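Local coordinates for protein ATP-dependent RNA helicase HrpB (Escherichia coli, PDB 6EUD) that hydrolyses ATP to ADP and phosphate as a DEAH/RHA-type RNA helicase and binds single-stranded RNA, at residues A[6-11]-A[32-37]; A[26-31]-A[156-161]; A[36-41]-A[68-73]; A[53-58]-A[121-126]; A[62-67]-A[99-104]. All coordinates share one frame; numbering follows the deposited sequence.

Interaction 1. Residues A[6-11]-A[32-37]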
# COMPACT_ATOMS: atom_id res chain seq x y z
N SER A 6 0.50 25.55 -37.99
CA SER A 6 1.61 25.29 -37.08
C SER A 6 1.06 25.01 -35.68
O SER A 6 0.46 25.87 -35.05
CB SER A 6 2.59 26.48 -37.07
OG SER A 6 2.35 27.36 -35.99
N LEU A 7 1.26 23.77 -35.22
CA LEU A 7 0.72 23.31 -33.94
C LEU A 7 1.17 24.20 -32.78
O LEU A 7 2.26 24.78 -32.83
CB LEU A 7 1.13 21.86 -33.70
CG LEU A 7 0.51 20.87 -34.69
CD1 LEU A 7 1.06 19.47 -34.49
CD2 LEU A 7 -1.02 20.89 -34.59
N PRO A 8 0.32 24.34 -31.75
CA PRO A 8 0.55 25.26 -30.63
C PRO A 8 1.86 25.01 -29.88
O PRO A 8 2.38 25.92 -29.23
CB PRO A 8 -0.65 25.01 -29.71
CG PRO A 8 -1.71 24.49 -30.61
CD PRO A 8 -0.99 23.67 -31.64
N VAL A 9 2.36 23.78 -29.97
CA VAL A 9 3.63 23.43 -29.34
C VAL A 9 4.79 24.16 -30.04
O VAL A 9 5.82 24.44 -29.43
CB VAL A 9 3.85 21.90 -29.35
CG1 VAL A 9 5.13 21.53 -28.64
CG2 VAL A 9 2.68 21.20 -28.69
N ALA A 10 4.61 24.48 -31.32
CA ALA A 10 5.62 25.23 -32.05
C ALA A 10 5.82 26.59 -31.41
O ALA A 10 6.95 27.07 -31.28
CB ALA A 10 5.23 25.38 -33.51
N ALA A 11 4.72 27.21 -30.99
CA ALA A 11 4.74 28.58 -30.49
C ALA A 11 5.39 28.69 -29.11
O ALA A 11 5.59 29.79 -28.60
CB ALA A 11 3.32 29.16 -30.44
N THR A 32 -3.13 17.53 -25.11
CA THR A 32 -2.58 16.31 -25.68
C THR A 32 -2.53 16.30 -27.21
O THR A 32 -1.61 15.74 -27.81
CB THR A 32 -3.37 15.08 -25.19
OG1 THR A 32 -2.69 13.88 -25.59
CG2 THR A 32 -4.79 15.09 -25.73
N GLY A 33 -3.50 16.95 -27.85
CA GLY A 33 -3.55 16.97 -29.30
C GLY A 33 -2.72 18.10 -29.88
O GLY A 33 -2.74 18.34 -31.09
N ALA A 34 -2.00 18.80 -29.01
CA ALA A 34 -1.21 19.95 -29.43
C ALA A 34 0.04 19.51 -30.19
O ALA A 34 0.68 20.31 -30.87
CB ALA A 34 -0.83 20.81 -28.23
N GLY A 35 0.38 18.23 -30.08
CA GLY A 35 1.51 17.68 -30.80
C GLY A 35 2.77 17.59 -29.97
O GLY A 35 3.87 17.46 -30.51
N LYS A 36 2.62 17.67 -28.65
CA LYS A 36 3.78 17.62 -27.76
C LYS A 36 4.52 16.29 -27.89
O LYS A 36 5.72 16.20 -27.65
CB LYS A 36 3.37 17.86 -26.31
CG LYS A 36 2.36 16.85 -25.77
CD LYS A 36 2.07 17.09 -24.29
CE LYS A 36 0.93 16.21 -23.80
NZ LYS A 36 1.22 14.78 -24.02
N SER A 37 3.78 15.25 -28.30
CA SER A 37 4.32 13.91 -28.46
C SER A 37 4.70 13.61 -29.92
O SER A 37 5.74 13.01 -30.20
CB SER A 37 3.29 12.88 -27.98
OG SER A 37 2.70 13.28 -26.76
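Leu7 and Val9 both aim their side chains at the loop 32-37, and both come to rest on the same atom, the carbonyl O of Ala34. Leu7 presents its CB, 3.3 Å from Ala34 O. Val9 approaches the oxygen from another direction with one methyl, CG2, at 3.1 Å from Ala34 O. That methyl is anti to Val9's own carbonyl carbon, CG1 being anti to the backbone N (chi1 -177°), and it is the branch that enters the loop. The same CG2 packs at 3.6 Å against Ala34 CB and at 3.5 Å against Lys36 N. Pro8 adds a looser touch, its CD lying 3.8 Å from Ala34 O. No hydrogen bond joins the segments; what residues 6-11 set against this oxygen is carbon alone. Further along, Leu7 CD1 lies 4.1 Å from Gly35 CA, just where a side chain on that residue would collide with it; the positive phi of Gly35 (98°) also disfavours a CB. An alanine at Leu7 would keep the CB contact but would probably open a gap beside Gly35 CA. The side chain of Lys36 meets Val9 CG2 only through its CB, while NZ leads away to a salt bridge with Glu127. The arrangement is that of an N-terminal turn packed against the P-loop (Walker A motif), whose residues 32-37 belong to the predicted ATP site.

Interaction 2. Residues A[26-31]-A[156-161]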
# COMPACT_ATOMS: atom_id res chain seq x y z
N VAL A 26 13.32 20.22 -16.96
CA VAL A 26 12.37 21.15 -17.55
C VAL A 26 10.97 20.54 -17.55
O VAL A 26 10.78 19.43 -18.04
CB VAL A 26 12.76 21.53 -18.98
CG1 VAL A 26 11.66 22.36 -19.61
CG2 VAL A 26 14.07 22.28 -18.98
N LEU A 27 10.01 21.26 -16.99
CA LEU A 27 8.62 20.80 -16.96
C LEU A 27 7.78 21.45 -18.07
O LEU A 27 7.67 22.68 -18.15
CB LEU A 27 8.02 21.08 -15.58
CG LEU A 27 6.50 20.91 -15.43
CD1 LEU A 27 6.04 19.51 -15.85
CD2 LEU A 27 6.05 21.23 -14.01
N LEU A 28 7.19 20.63 -18.93
CA LEU A 28 6.33 21.13 -20.01
C LEU A 28 4.88 20.70 -19.84
O LEU A 28 4.57 19.52 -19.66
CB LEU A 28 6.83 20.67 -21.38
CG LEU A 28 5.88 20.99 -22.54
CD1 LEU A 28 5.86 22.49 -22.91
CD2 LEU A 28 6.17 20.14 -23.75
N SER A 29 3.99 21.68 -19.92
CA SER A 29 2.56 21.47 -19.85
C SER A 29 1.91 21.91 -21.17
O SER A 29 2.16 23.01 -21.67
CB SER A 29 1.98 22.23 -18.66
OG SER A 29 0.58 22.18 -18.66
N ALA A 30 1.09 21.04 -21.75
CA ALA A 30 0.45 21.29 -23.04
C ALA A 30 -0.66 20.26 -23.28
O ALA A 30 -0.49 19.09 -22.95
CB ALA A 30 1.48 21.23 -24.16
N PRO A 31 -1.79 20.70 -23.87
CA PRO A 31 -2.90 19.80 -24.23
C PRO A 31 -2.40 18.64 -25.08
O PRO A 31 -1.35 18.75 -25.70
CB PRO A 31 -3.86 20.70 -25.02
CG PRO A 31 -3.04 21.91 -25.41
CD PRO A 31 -2.05 22.09 -24.30
N LEU A 156 13.18 16.22 -19.70
CA LEU A 156 11.92 16.88 -20.02
C LEU A 156 10.69 16.12 -19.53
O LEU A 156 10.39 15.01 -19.98
CB LEU A 156 11.81 17.09 -21.53
CG LEU A 156 10.51 17.77 -21.98
CD1 LEU A 156 10.31 19.10 -21.25
CD2 LEU A 156 10.54 17.99 -23.47
N ILE A 157 9.95 16.73 -18.62
CA ILE A 157 8.74 16.11 -18.12
C ILE A 157 7.53 16.78 -18.75
O ILE A 157 7.31 17.99 -18.59
CB ILE A 157 8.68 16.18 -16.59
CG1 ILE A 157 9.94 15.52 -16.02
CG2 ILE A 157 7.42 15.50 -16.06
CD1 ILE A 157 10.06 15.61 -14.53
N MET A 158 6.75 15.99 -19.49
CA MET A 158 5.58 16.50 -20.20
C MET A 158 4.30 16.07 -19.52
O MET A 158 4.04 14.88 -19.34
CB MET A 158 5.56 16.02 -21.64
CG MET A 158 6.69 16.54 -22.53
SD MET A 158 6.44 15.92 -24.20
CE MET A 158 7.84 16.61 -25.04
N SER A 159 3.49 17.05 -19.17
CA SER A 159 2.21 16.81 -18.56
C SER A 159 1.13 17.46 -19.44
O SER A 159 1.36 18.50 -20.06
CB SER A 159 2.20 17.37 -17.15
OG SER A 159 0.94 17.23 -16.52
N ALA A 160 -0.04 16.84 -19.51
CA ALA A 160 -1.13 17.38 -20.31
C ALA A 160 -2.08 18.25 -19.48
O ALA A 160 -2.96 18.91 -20.04
CB ALA A 160 -1.90 16.25 -21.01
N THR A 161 -1.91 18.25 -18.16
CA THR A 161 -2.78 19.04 -17.30
C THR A 161 -2.11 20.35 -16.97
O THR A 161 -0.89 20.39 -16.80
CB THR A 161 -3.12 18.34 -15.98
OG1 THR A 161 -1.97 18.35 -15.12
CG2 THR A 161 -3.62 16.91 -16.24
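Leu28 and Ile157 each use both backbone N and O across this contact, and their mutual bond, Leu28 N to Ile157 O, is 2.7 Å long. Leu28 O in turn accepts from Ser159 N at 2.7 Å. Ile157 N donates to Val26 O at 2.9 Å, and the ladder ends with Ala30 N on Ser159 O at 3.1 Å. The strands run parallel, 21° apart in direction. At the C-terminal end of strand 26-29, Ser29 OG is anti to its backbone N (chi1 173°) and is hydrogen-bonded to Leu162 O, just after the segment; Thr161 O, 3.0 Å from Ser29 OG, is a second acceptor within reach of its one proton. Outward from the ladder, Leu156 CD1 fills the step between strands, 3.9 Å from Val26 CG1 and 3.8 Å from Leu28 CB. Leu28 and Met158 lie side by side and point the same way, CD2 to CG at 3.8 Å. Helices 13-20 and 40-45 cover this face. Because peptide groups carry nearly all the polar bonding while the strand side chains are mostly apolar, the chemistry implies a pair of neighbouring strands held mainly by backbone bonds. It sets the start of the P-loop, Ala30 and Pro31, beside Ser159-Ala160-Thr161, the Ser-Ala-Thr sequence of helicase motif III.

Interaction 3. Residues A[36-41]-A[68-73]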
# COMPACT_ATOMS: atom_id res chain seq x y z
N LYS A 36 2.62 17.67 -28.65
CA LYS A 36 3.78 17.62 -27.76
C LYS A 36 4.52 16.29 -27.89
O LYS A 36 5.72 16.20 -27.65
CB LYS A 36 3.37 17.86 -26.31
CG LYS A 36 2.36 16.85 -25.77
CD LYS A 36 2.07 17.09 -24.29
CE LYS A 36 0.93 16.21 -23.80
NZ LYS A 36 1.22 14.78 -24.02
N SER A 37 3.78 15.25 -28.30
CA SER A 37 4.32 13.91 -28.46
C SER A 37 4.70 13.61 -29.92
O SER A 37 5.74 13.01 -30.20
CB SER A 37 3.29 12.88 -27.98
OG SER A 37 2.70 13.28 -26.76
N THR A 38 3.84 14.06 -30.84
CA THR A 38 3.95 13.71 -32.25
C THR A 38 4.70 14.76 -33.06
O THR A 38 4.68 14.74 -34.29
CB THR A 38 2.56 13.50 -32.86
OG1 THR A 38 1.72 14.62 -32.55
CG2 THR A 38 1.92 12.23 -32.31
N TRP A 39 5.36 15.68 -32.37
CA TRP A 39 6.12 16.70 -33.07
C TRP A 39 7.36 17.06 -32.29
O TRP A 39 8.47 16.80 -32.74
CB TRP A 39 5.27 17.94 -33.32
CG TRP A 39 5.89 18.90 -34.29
CD1 TRP A 39 5.94 18.76 -35.64
CD2 TRP A 39 6.52 20.15 -33.98
NE1 TRP A 39 6.58 19.84 -36.20
CE2 TRP A 39 6.94 20.71 -35.21
CE3 TRP A 39 6.78 20.85 -32.80
CZ2 TRP A 39 7.60 21.94 -35.28
CZ3 TRP A 39 7.44 22.08 -32.88
CH2 TRP A 39 7.84 22.61 -34.11
N LEU A 40 7.15 17.62 -31.11
CA LEU A 40 8.23 18.23 -30.31
C LEU A 40 9.55 17.43 -30.19
O LEU A 40 10.63 18.04 -30.19
CB LEU A 40 7.70 18.55 -28.91
CG LEU A 40 8.61 19.40 -28.02
CD1 LEU A 40 9.19 20.59 -28.78
CD2 LEU A 40 7.86 19.86 -26.80
N PRO A 41 9.50 16.08 -30.08
CA PRO A 41 10.77 15.34 -30.00
C PRO A 41 11.80 15.62 -31.11
O PRO A 41 12.96 15.85 -30.79
CB PRO A 41 10.30 13.89 -30.07
CG PRO A 41 8.99 13.91 -29.40
CD PRO A 41 8.35 15.21 -29.79
N ALA A 68 5.89 6.79 -32.00
CA ALA A 68 7.06 6.39 -32.79
C ALA A 68 6.77 6.28 -34.28
O ALA A 68 7.59 6.68 -35.10
CB ALA A 68 7.61 5.07 -32.28
N GLN A 69 5.61 5.72 -34.63
CA GLN A 69 5.22 5.56 -36.03
C GLN A 69 4.79 6.90 -36.65
O GLN A 69 5.13 7.20 -37.80
CB GLN A 69 4.08 4.53 -36.15
CG GLN A 69 3.60 4.31 -37.58
CD GLN A 69 2.49 5.26 -37.98
OE1 GLN A 69 1.88 5.92 -37.14
NE2 GLN A 69 2.22 5.34 -39.28
N ARG A 70 4.05 7.70 -35.89
CA ARG A 70 3.55 8.98 -36.38
C ARG A 70 4.68 9.99 -36.55
O ARG A 70 4.68 10.77 -37.50
CB ARG A 70 2.48 9.55 -35.45
CG ARG A 70 1.13 8.86 -35.57
CD ARG A 70 0.01 9.87 -35.46
NE ARG A 70 0.35 11.13 -36.14
CZ ARG A 70 0.33 11.30 -37.46
NH1 ARG A 70 -0.01 10.30 -38.26
NH2 ARG A 70 0.66 12.48 -37.97
N LEU A 71 5.62 9.97 -35.62
CA LEU A 71 6.75 10.89 -35.65
C LEU A 71 7.75 10.50 -36.74
O LEU A 71 8.54 11.33 -37.21
CB LEU A 71 7.43 10.93 -34.28
CG LEU A 71 8.52 11.97 -33.98
CD1 LEU A 71 7.97 13.10 -33.12
CD2 LEU A 71 9.68 11.31 -33.27
N ALA A 72 7.69 9.24 -37.16
CA ALA A 72 8.54 8.74 -38.24
C ALA A 72 8.06 9.23 -39.61
O ALA A 72 8.86 9.45 -40.52
CB ALA A 72 8.59 7.21 -38.21
N GLU A 73 6.74 9.39 -39.75
CA GLU A 73 6.16 9.89 -40.99
C GLU A 73 6.60 11.32 -41.28
O GLU A 73 6.70 11.72 -42.44
CB GLU A 73 4.63 9.82 -40.94
CG GLU A 73 4.07 8.41 -40.86
CD GLU A 73 2.57 8.39 -40.63
OE1 GLU A 73 1.92 9.43 -40.84
OE2 GLU A 73 2.05 7.32 -40.23
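Ser37, whose carbonyl oxygen touches Leu71, has a hydroxyl oxygen gripped by two groups: it is hydrogen-bonded to Asp126 OD1 of the DEFH box, and Lys36 NZ adds a weak bond to Ser37 OG at 3.5 Å. Lys36 NZ itself has its stronger partner in Glu127, a salt bridge. These polar ends take no part in the contact with residues 68-73, which is met by backbone and carbon. Leu71 does most of the touching. Its CG is anti to the backbone N (chi1 -171°), and from there the CD1 methyl reaches over the face of the Thr38-Trp39 peptide, 3.7 Å from Thr38 C and 3.7 Å from Trp39 N. The same methyl lies 3.7 Å from Ser37 O and 3.9 Å from Pro41 CB, while CD2 reaches the same proline carbon more loosely. Thr38 CG2 lies 4.2 Å from Arg70 CB, and that methyl also stands at the edge of the guanidinium, near its plane. Arg70 NH1 turns instead to Glu73 OE1 within its own helix, a salt bridge of 3.3 Å with weak hydrogen-bond geometry. Val83 and Leu99 touch Leu71 as well. With no hydrogen bond between the segments, the chemistry implies an apolar seat for the turn that leads from the P-loop into helix 40-45, while the side chains of Lys36 and Ser37 find partners on the DEFH box.

Interaction 4. Residues A[53-58]-A[121-126]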
# COMPACT_ATOMS: atom_id res chain seq x y z
N LYS A 53 21.50 10.85 -27.78
CA LYS A 53 20.21 10.17 -27.92
C LYS A 53 19.14 10.81 -27.03
O LYS A 53 19.45 11.47 -26.05
CB LYS A 53 20.37 8.70 -27.57
CG LYS A 53 20.13 7.76 -28.73
CD LYS A 53 21.13 6.63 -28.69
CE LYS A 53 20.76 5.50 -29.64
NZ LYS A 53 20.31 6.01 -30.95
N ILE A 54 17.87 10.62 -27.41
CA ILE A 54 16.74 11.06 -26.59
C ILE A 54 15.79 9.90 -26.35
O ILE A 54 15.41 9.21 -27.30
CB ILE A 54 15.95 12.19 -27.26
CG1 ILE A 54 16.87 13.36 -27.63
CG2 ILE A 54 14.81 12.64 -26.37
CD1 ILE A 54 16.18 14.45 -28.41
N ILE A 55 15.41 9.68 -25.10
CA ILE A 55 14.48 8.61 -24.77
C ILE A 55 13.10 9.18 -24.45
O ILE A 55 12.98 10.15 -23.70
CB ILE A 55 14.95 7.77 -23.58
CG1 ILE A 55 16.42 7.35 -23.73
CG2 ILE A 55 14.07 6.54 -23.44
CD1 ILE A 55 16.67 6.37 -24.85
N LEU A 56 12.07 8.57 -25.03
CA LEU A 56 10.69 9.01 -24.83
C LEU A 56 9.85 7.90 -24.22
O LEU A 56 9.42 6.98 -24.94
CB LEU A 56 10.08 9.48 -26.15
CG LEU A 56 8.64 9.98 -26.08
CD1 LEU A 56 8.53 11.18 -25.15
CD2 LEU A 56 8.15 10.34 -27.47
N LEU A 57 9.60 8.00 -22.91
CA LEU A 57 8.78 7.03 -22.18
C LEU A 57 7.31 7.27 -22.42
O LEU A 57 6.84 8.40 -22.30
CB LEU A 57 9.07 7.08 -20.67
CG LEU A 57 8.18 6.18 -19.80
CD1 LEU A 57 8.42 4.71 -20.13
CD2 LEU A 57 8.38 6.42 -18.30
N GLU A 58 6.58 6.20 -22.75
CA GLU A 58 5.13 6.28 -22.90
C GLU A 58 4.47 5.30 -21.93
O GLU A 58 5.00 4.23 -21.68
CB GLU A 58 4.73 5.99 -24.35
CG GLU A 58 5.29 6.98 -25.36
CD GLU A 58 4.68 8.37 -25.23
OE1 GLU A 58 3.53 8.47 -24.75
OE2 GLU A 58 5.34 9.37 -25.62
N GLY A 121 21.53 12.01 -23.79
CA GLY A 121 21.62 13.38 -23.29
C GLY A 121 20.32 13.93 -22.73
O GLY A 121 20.31 14.75 -21.82
N LEU A 122 19.20 13.49 -23.29
CA LEU A 122 17.90 13.96 -22.84
C LEU A 122 16.90 12.83 -22.73
O LEU A 122 16.75 12.02 -23.64
CB LEU A 122 17.36 15.04 -23.77
CG LEU A 122 15.86 15.29 -23.67
CD1 LEU A 122 15.47 15.90 -22.32
CD2 LEU A 122 15.39 16.16 -24.83
N VAL A 123 16.22 12.77 -21.59
CA VAL A 123 15.12 11.82 -21.43
C VAL A 123 13.81 12.58 -21.27
O VAL A 123 13.74 13.59 -20.55
CB VAL A 123 15.36 10.89 -20.22
CG1 VAL A 123 14.26 9.86 -20.12
CG2 VAL A 123 16.72 10.19 -20.35
N ILE A 124 12.77 12.11 -21.96
CA ILE A 124 11.45 12.72 -21.90
C ILE A 124 10.41 11.76 -21.30
O ILE A 124 10.19 10.66 -21.82
CB ILE A 124 10.97 13.15 -23.29
CG1 ILE A 124 12.05 13.97 -23.99
CG2 ILE A 124 9.65 13.92 -23.18
CD1 ILE A 124 11.70 14.35 -25.41
N LEU A 125 9.78 12.20 -20.21
CA LEU A 125 8.72 11.43 -19.55
C LEU A 125 7.36 11.98 -19.95
O LEU A 125 6.91 13.01 -19.45
CB LEU A 125 8.88 11.49 -18.03
CG LEU A 125 10.22 11.05 -17.44
CD1 LEU A 125 10.20 11.19 -15.94
CD2 LEU A 125 10.53 9.63 -17.84
N ASP A 126 6.69 11.27 -20.85
CA ASP A 126 5.44 11.76 -21.42
C ASP A 126 4.23 11.30 -20.61
O ASP A 126 4.30 10.32 -19.88
CB ASP A 126 5.33 11.30 -22.88
CG ASP A 126 4.36 12.14 -23.67
OD1 ASP A 126 3.81 11.62 -24.66
OD2 ASP A 126 4.13 13.31 -23.31
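The carboxylates of Glu58 and Asp126 meet with their planes turned 78° apart. Asp126 OD1 faces both oxygens of Glu58, 2.9 Å from OE2 and 3.2 Å from OE1, close to the plane of the glutamate group. Asp126 CB stands well off that plane, to one side of it, 3.4 Å from Glu58 OE2. The oxygen contacts are acceptor pairs, not hydrogen bonds. The same Asp126 OD1 is hydrogen-bonded to Ser37 OG, and Asp126 OD2 has a long, weak ion pair with Lys36 NZ. Glu58 CG is anti to its carbonyl carbon, and the bend at chi2 (-68°) swings CD back toward Asp126. An alanine at Glu58 would remove the carboxylate and would probably leave a gap beside Asp126 OD1 and CB. Behind the acids, strands 53-57 and 121-125 run parallel, 11° apart. Ile124 N donates to Ile55 O at 2.6 Å, Leu57 N to Ile124 O at 2.9 Å and Asp126 N to Leu57 O at 3.2 Å. On one face Leu56 CD1 packs on Ile124 CG2 at 3.6 Å and Ile54 CG2 on Ile124 CD1 at 3.7 Å; on the other, Leu57 meets Leu125. The chemistry implies an apolar, hydrogen-bonded core that delivers the first residue of the DEFH box to the P-loop, with two acidic groups crowded at its end.

Interaction 5. Residues A[62-67]-A[99-104]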
# COMPACT_ATOMS: atom_id res chain seq x y z
N LEU A 62 0.28 0.83 -26.43
CA LEU A 62 -0.49 1.35 -27.56
C LEU A 62 -0.13 2.79 -27.84
O LEU A 62 -0.06 3.21 -29.00
CB LEU A 62 -1.98 1.22 -27.29
CG LEU A 62 -2.36 0.03 -26.40
CD1 LEU A 62 -3.81 0.16 -25.98
CD2 LEU A 62 -2.11 -1.30 -27.11
N ALA A 63 0.09 3.55 -26.78
CA ALA A 63 0.51 4.94 -26.92
C ALA A 63 1.88 5.01 -27.58
O ALA A 63 2.11 5.85 -28.45
CB ALA A 63 0.55 5.62 -25.55
N ALA A 64 2.76 4.11 -27.16
CA ALA A 64 4.18 4.17 -27.49
C ALA A 64 4.45 4.00 -28.97
O ALA A 64 5.41 4.57 -29.50
CB ALA A 64 4.95 3.11 -26.71
N ARG A 65 3.63 3.20 -29.65
CA ARG A 65 3.92 2.93 -31.04
C ARG A 65 3.13 3.88 -31.93
O ARG A 65 3.45 4.06 -33.09
CB ARG A 65 3.65 1.46 -31.38
CG ARG A 65 4.03 1.09 -32.81
CD ARG A 65 3.84 -0.39 -33.07
NE ARG A 65 2.93 -0.99 -32.11
CZ ARG A 65 1.66 -1.28 -32.37
NH1 ARG A 65 1.13 -1.01 -33.56
NH2 ARG A 65 0.90 -1.83 -31.42
N ASN A 66 2.12 4.52 -31.36
CA ASN A 66 1.48 5.64 -32.05
C ASN A 66 2.45 6.79 -32.23
O ASN A 66 2.58 7.34 -33.32
CB ASN A 66 0.23 6.10 -31.29
CG ASN A 66 -0.99 5.32 -31.67
OD1 ASN A 66 -1.06 4.75 -32.75
ND2 ASN A 66 -1.97 5.29 -30.78
N VAL A 67 3.15 7.14 -31.15
CA VAL A 67 4.11 8.24 -31.17
C VAL A 67 5.30 7.98 -32.10
O VAL A 67 5.67 8.85 -32.89
CB VAL A 67 4.63 8.53 -29.75
CG1 VAL A 67 5.51 9.76 -29.75
CG2 VAL A 67 3.46 8.71 -28.81
N LEU A 99 16.29 8.69 -31.41
CA LEU A 99 15.11 8.89 -30.59
C LEU A 99 14.39 7.56 -30.41
O LEU A 99 13.82 7.01 -31.36
CB LEU A 99 14.18 9.93 -31.25
CG LEU A 99 12.93 10.47 -30.54
CD1 LEU A 99 11.73 9.55 -30.71
CD2 LEU A 99 13.21 10.72 -29.07
N GLU A 100 14.42 7.04 -29.19
CA GLU A 100 13.75 5.79 -28.88
C GLU A 100 12.50 6.05 -28.05
O GLU A 100 12.51 6.86 -27.12
CB GLU A 100 14.71 4.84 -28.16
CG GLU A 100 15.91 4.44 -29.02
CD GLU A 100 16.87 3.48 -28.31
OE1 GLU A 100 16.70 3.24 -27.10
OE2 GLU A 100 17.80 2.96 -28.98
N VAL A 101 11.41 5.38 -28.40
CA VAL A 101 10.14 5.53 -27.69
C VAL A 101 9.83 4.25 -26.94
O VAL A 101 9.36 3.27 -27.52
CB VAL A 101 8.97 5.85 -28.65
CG1 VAL A 101 7.70 6.16 -27.87
CG2 VAL A 101 9.33 7.02 -29.57
N VAL A 102 10.08 4.26 -25.63
CA VAL A 102 10.03 3.05 -24.82
C VAL A 102 8.79 2.99 -23.93
O VAL A 102 8.13 4.01 -23.70
CB VAL A 102 11.29 2.93 -23.95
CG1 VAL A 102 12.54 2.99 -24.82
CG2 VAL A 102 11.33 4.03 -22.90
N THR A 103 8.48 1.79 -23.43
CA THR A 103 7.36 1.56 -22.52
C THR A 103 7.46 0.21 -21.82
O THR A 103 8.38 -0.56 -22.07
CB THR A 103 6.03 1.59 -23.24
OG1 THR A 103 4.98 1.38 -22.28
CG2 THR A 103 5.98 0.48 -24.27
N GLU A 104 6.48 -0.08 -20.97
CA GLU A 104 6.40 -1.36 -20.26
C GLU A 104 7.65 -1.73 -19.45
O GLU A 104 8.12 -2.87 -19.51
CB GLU A 104 6.09 -2.49 -21.24
CG GLU A 104 4.72 -2.39 -21.86
CD GLU A 104 4.45 -3.47 -22.88
OE1 GLU A 104 3.31 -3.97 -22.89
OE2 GLU A 104 5.37 -3.81 -23.66
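Ala64 and Val67 lay helix 61-74 on the sheet of the ATP-binding domain, where they meet Val101 and Thr103 in a buried contact of helix against strand without any hydrogen bond across it. The axes of helix 62-67 and strand 99-102 pass 8.0 Å apart and run nearly antiparallel, at 158°. The nearest CA atoms are those of Ala64 and Val101, consistent with a small residue allowing the close approach. Val101 CG1, anti to the backbone N (chi1 -173°), touches Ala64 O at 3.2 Å and lies 4.3 Å from Ala64 CB. The same methyl stands 4.3 Å from Val67 CB, so it fits between the two helix residues. Two residues on from Val101, Thr103 is turned with OG1 anti to its backbone N, where the hydroxyl bonds to Glu58 O; CG2 is thereby left to pack on Ala64 CB at 3.7 Å. Strands 53-57 and 83-87 flank strand 99-102, and helix 61-74 connects those two strands, which makes this the crossing of a beta-alpha-beta crossover over an inserted strand. Val67 also rests on Leu56, and Glu58 touches Ala64, Val67 and Val101, while the Val102 side chain touches helix 106-113.

How the interactions relate
From the N terminus, interaction 1 closes a short loop that carries helix 13-20 and strand 26-29 back to the P-loop. Interaction 2 opens within that loop, crosses it, and closes the longest one, joining strand 26-29 to strand 154-159. Interaction 3 begins where interaction 1 ends, sharing Lys36 and Ser37, and ties the P-loop turn to helix 61-74. It crosses both interaction 4 and interaction 5. Interaction 4 pairs strand 53-57 with strand 120-125, and interaction 5 is nested inside it; interactions 3, 4 and 5 all lie within the loop of interaction 2. Together they bind P-loop, DEFH box and one parallel sheet region.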